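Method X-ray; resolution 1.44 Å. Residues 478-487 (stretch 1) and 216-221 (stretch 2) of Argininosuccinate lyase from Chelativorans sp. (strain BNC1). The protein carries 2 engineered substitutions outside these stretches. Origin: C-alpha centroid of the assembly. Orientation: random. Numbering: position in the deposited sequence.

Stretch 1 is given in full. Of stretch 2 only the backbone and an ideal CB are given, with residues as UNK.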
# COMPACT_ATOMS: atom_id res chain seq x y z
N ALA A 478 -17.73 -27.42 16.74
CA ALA A 478 -16.79 -27.36 17.86
C ALA A 478 -17.00 -26.09 18.68
O ALA A 478 -16.98 -26.14 19.92
CB ALA A 478 -15.36 -27.42 17.33
N LEU A 479 -17.21 -24.95 18.02
CA LEU A 479 -17.44 -23.71 18.76
C LEU A 479 -18.78 -23.74 19.47
O LEU A 479 -18.89 -23.27 20.61
CB LEU A 479 -17.36 -22.51 17.81
CG LEU A 479 -16.04 -22.29 17.09
CD1 LEU A 479 -16.09 -20.97 16.35
CD2 LEU A 479 -14.89 -22.34 18.09
N ALA A 480 -19.81 -24.29 18.82
CA ALA A 480 -21.12 -24.35 19.46
C ALA A 480 -21.10 -25.26 20.68
O ALA A 480 -21.70 -24.93 21.71
CB ALA A 480 -22.15 -24.85 18.44
N ASN A 481 -20.40 -26.39 20.60
CA ASN A 481 -20.32 -27.28 21.75
C ASN A 481 -19.60 -26.61 22.91
O ASN A 481 -20.00 -26.75 24.07
CB ASN A 481 -19.60 -28.57 21.36
CG ASN A 481 -20.42 -29.41 20.40
OD1 ASN A 481 -21.61 -29.16 20.20
ND2 ASN A 481 -19.79 -30.41 19.81
N ALA A 482 -18.52 -25.88 22.62
CA ALA A 482 -17.80 -25.21 23.69
C ALA A 482 -18.66 -24.14 24.34
O ALA A 482 -18.68 -24.00 25.57
CB ALA A 482 -16.50 -24.59 23.17
N LYS A 483 -19.38 -23.36 23.53
CA LYS A 483 -20.21 -22.30 24.09
C LYS A 483 -21.29 -22.88 24.99
O LYS A 483 -21.61 -22.31 26.03
CB LYS A 483 -20.78 -21.44 22.97
CG LYS A 483 -21.45 -20.17 23.48
CD LYS A 483 -21.82 -19.23 22.33
CE LYS A 483 -22.42 -17.94 22.87
NZ LYS A 483 -22.83 -17.00 21.80
N GLN A 484 -21.84 -24.06 24.63
CA GLN A 484 -22.85 -24.68 25.48
C GLN A 484 -22.24 -25.22 26.77
O GLN A 484 -22.84 -25.11 27.84
CB GLN A 484 -23.58 -25.79 24.72
CG GLN A 484 -24.86 -26.26 25.40
CD GLN A 484 -25.88 -25.14 25.55
OE1 GLN A 484 -26.35 -24.58 24.56
NE2 GLN A 484 -26.21 -24.81 26.79
N THR A 485 -21.04 -25.82 26.68
CA THR A 485 -20.35 -26.28 27.89
C THR A 485 -20.13 -25.13 28.86
O THR A 485 -20.35 -25.27 30.07
CB THR A 485 -19.01 -26.93 27.52
OG1 THR A 485 -19.23 -28.14 26.79
CG2 THR A 485 -18.20 -27.25 28.77
N LEU A 486 -19.68 -23.98 28.35
CA LEU A 486 -19.46 -22.81 29.19
C LEU A 486 -20.77 -22.35 29.82
O LEU A 486 -20.84 -22.07 31.02
CB LEU A 486 -18.83 -21.69 28.37
CG LEU A 486 -18.52 -20.38 29.10
CD1 LEU A 486 -17.70 -20.65 30.35
CD2 LEU A 486 -17.81 -19.43 28.15
N ALA A 487 -21.83 -22.25 29.00
CA ALA A 487 -23.12 -21.81 29.53
C ALA A 487 -23.62 -22.74 30.63
O ALA A 487 -24.10 -22.29 31.68
CB ALA A 487 -24.13 -21.69 28.39
N UNK A 216 -8.89 -22.06 27.41
CA UNK A 216 -8.86 -22.25 25.96
C UNK A 216 -9.99 -23.16 25.51
O UNK A 216 -10.73 -22.83 24.58
CB UNK A 216 -7.51 -22.83 25.52
N UNK A 217 -10.16 -24.30 26.18
CA UNK A 217 -11.21 -25.25 25.81
C UNK A 217 -12.59 -24.65 26.00
O UNK A 217 -13.48 -24.84 25.16
CB UNK A 217 -11.08 -26.53 26.63
N UNK A 218 -12.81 -23.93 27.10
CA UNK A 218 -14.11 -23.33 27.36
C UNK A 218 -14.50 -22.32 26.29
O UNK A 218 -15.70 -22.08 26.08
CB UNK A 218 -14.11 -22.66 28.73
N UNK A 219 -13.51 -21.71 25.63
CA UNK A 219 -13.74 -20.70 24.61
C UNK A 219 -13.60 -21.25 23.20
O UNK A 219 -13.57 -20.47 22.24
CB UNK A 219 -12.77 -19.53 24.81
N UNK A 220 -13.51 -22.57 23.04
CA UNK A 220 -13.50 -23.17 21.72
C UNK A 220 -12.19 -23.13 20.96
O UNK A 220 -12.17 -23.50 19.78
CB UNK A 220 -14.57 -22.48 20.87
N UNK A 221 -11.10 -22.68 21.58
CA UNK A 221 -9.83 -22.66 20.87
C UNK A 221 -9.27 -24.07 20.74
O UNK A 221 -9.56 -24.95 21.55
CB UNK A 221 -8.83 -21.75 21.59

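Position 216 lies on the helix that enters the stretch (phi/psi -59/-48), and its ideal CB has no atom of stretch 1 within 5.5 Å. Stretch 1 therefore sets no preference, and many helix-compatible residues would do. The deposited residue is Ser216, whose OG is hydrogen-bonded elsewhere in the structure.

Position 217 is also helical (-64/-42), with CA-to-CB directed sideways and again nothing within 5.5 Å of the ideal CB. Small or polar side chains would be as acceptable as longer ones. The residue is Ala217, and its contribution comes from the backbone: its O lies 3.6 Å from Ala482 CB.

At position 218 (-62/-26) CA-to-CB points sideways, but the ideal CB is 4.4 Å from Leu486 CD1, and Thr485 CG2, 6.1 Å from the ideal CB, is within reach of a longer side chain. The surface on offer is apolar and carries no charge, so a branched or flexible aliphatic such as Leu, Ile or Met would suit. The residue is Leu218, with chi1 -76° (m) and chi2 167° (t). Its end comes nearer than its CB direction suggests: CD2 lies 4.2 Å from Leu486 CD1 and 4.2 Å from Thr485 CG2, bridging two neighbouring residues of the facing helix.

Position 219 is the first to leave helical angles (-102/10). CA-to-CB points away and the ideal CB meets nothing within 5.5 Å, so the backbone alone leaves the choice wide; only a side chain long enough to turn back could reach Leu486. Leu219 does so: with chi1 -65° (m) and chi2 165° (t), its CD2 comes 4.3 Å from Leu486 CD2, an apolar contact.

Position 220 is the most restrictive. Its phi/psi of 79/7 by itself favours glycine, and its CA-to-CB direction is toward stretch 1. The ideal CB would stand 2.8 Å from Leu479 CD2, a clash, and 3.7 Å from Ala482 CB. Both criteria agree on glycine, and Gly220 is present. Its CA is 5.0 Å from that of Leu479, the closest CA approach between the stretches. Without a side chain in the way, Ala482 CB packs 3.6 Å from Gly220 N, and Leu479 CD2 lies 3.4 Å from Gly220 O. Gly220 N hydrogen-bonds to Ala217 O (3.1 Å).

Position 221 is extended (-74/154), with CA-to-CB pointing away, so stretch 1 imposes no choice. The residue is Phe221; its nearest ring atom, Phe221 CG, is 7.0 Å from Leu479 CD2, while Phe221 N hydrogen-bonds to Ser216 O (3.0 Å).

Stretch 2, residues 216-221: SALLGF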
# COMPACT_ATOMS: atom_id res chain seq x y z
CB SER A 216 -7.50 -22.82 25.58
OG SER A 216 -7.40 -23.06 24.19
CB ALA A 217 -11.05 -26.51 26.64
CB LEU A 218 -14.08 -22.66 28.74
CG LEU A 218 -14.16 -23.61 29.94
CD1 LEU A 218 -13.80 -22.86 31.21
CD2 LEU A 218 -15.55 -24.22 30.02
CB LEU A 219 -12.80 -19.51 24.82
CG LEU A 219 -13.05 -18.75 26.12
CD1 LEU A 219 -11.87 -17.85 26.42
CD2 LEU A 219 -14.33 -17.93 26.06
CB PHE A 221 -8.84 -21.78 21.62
CG PHE A 221 -9.13 -20.31 21.54
CD1 PHE A 221 -8.74 -19.56 20.45
CD2 PHE A 221 -9.76 -19.65 22.59
CE1 PHE A 221 -8.99 -18.20 20.38
CE2 PHE A 221 -10.00 -18.29 22.53
CZ PHE A 221 -9.60 -17.56 21.42
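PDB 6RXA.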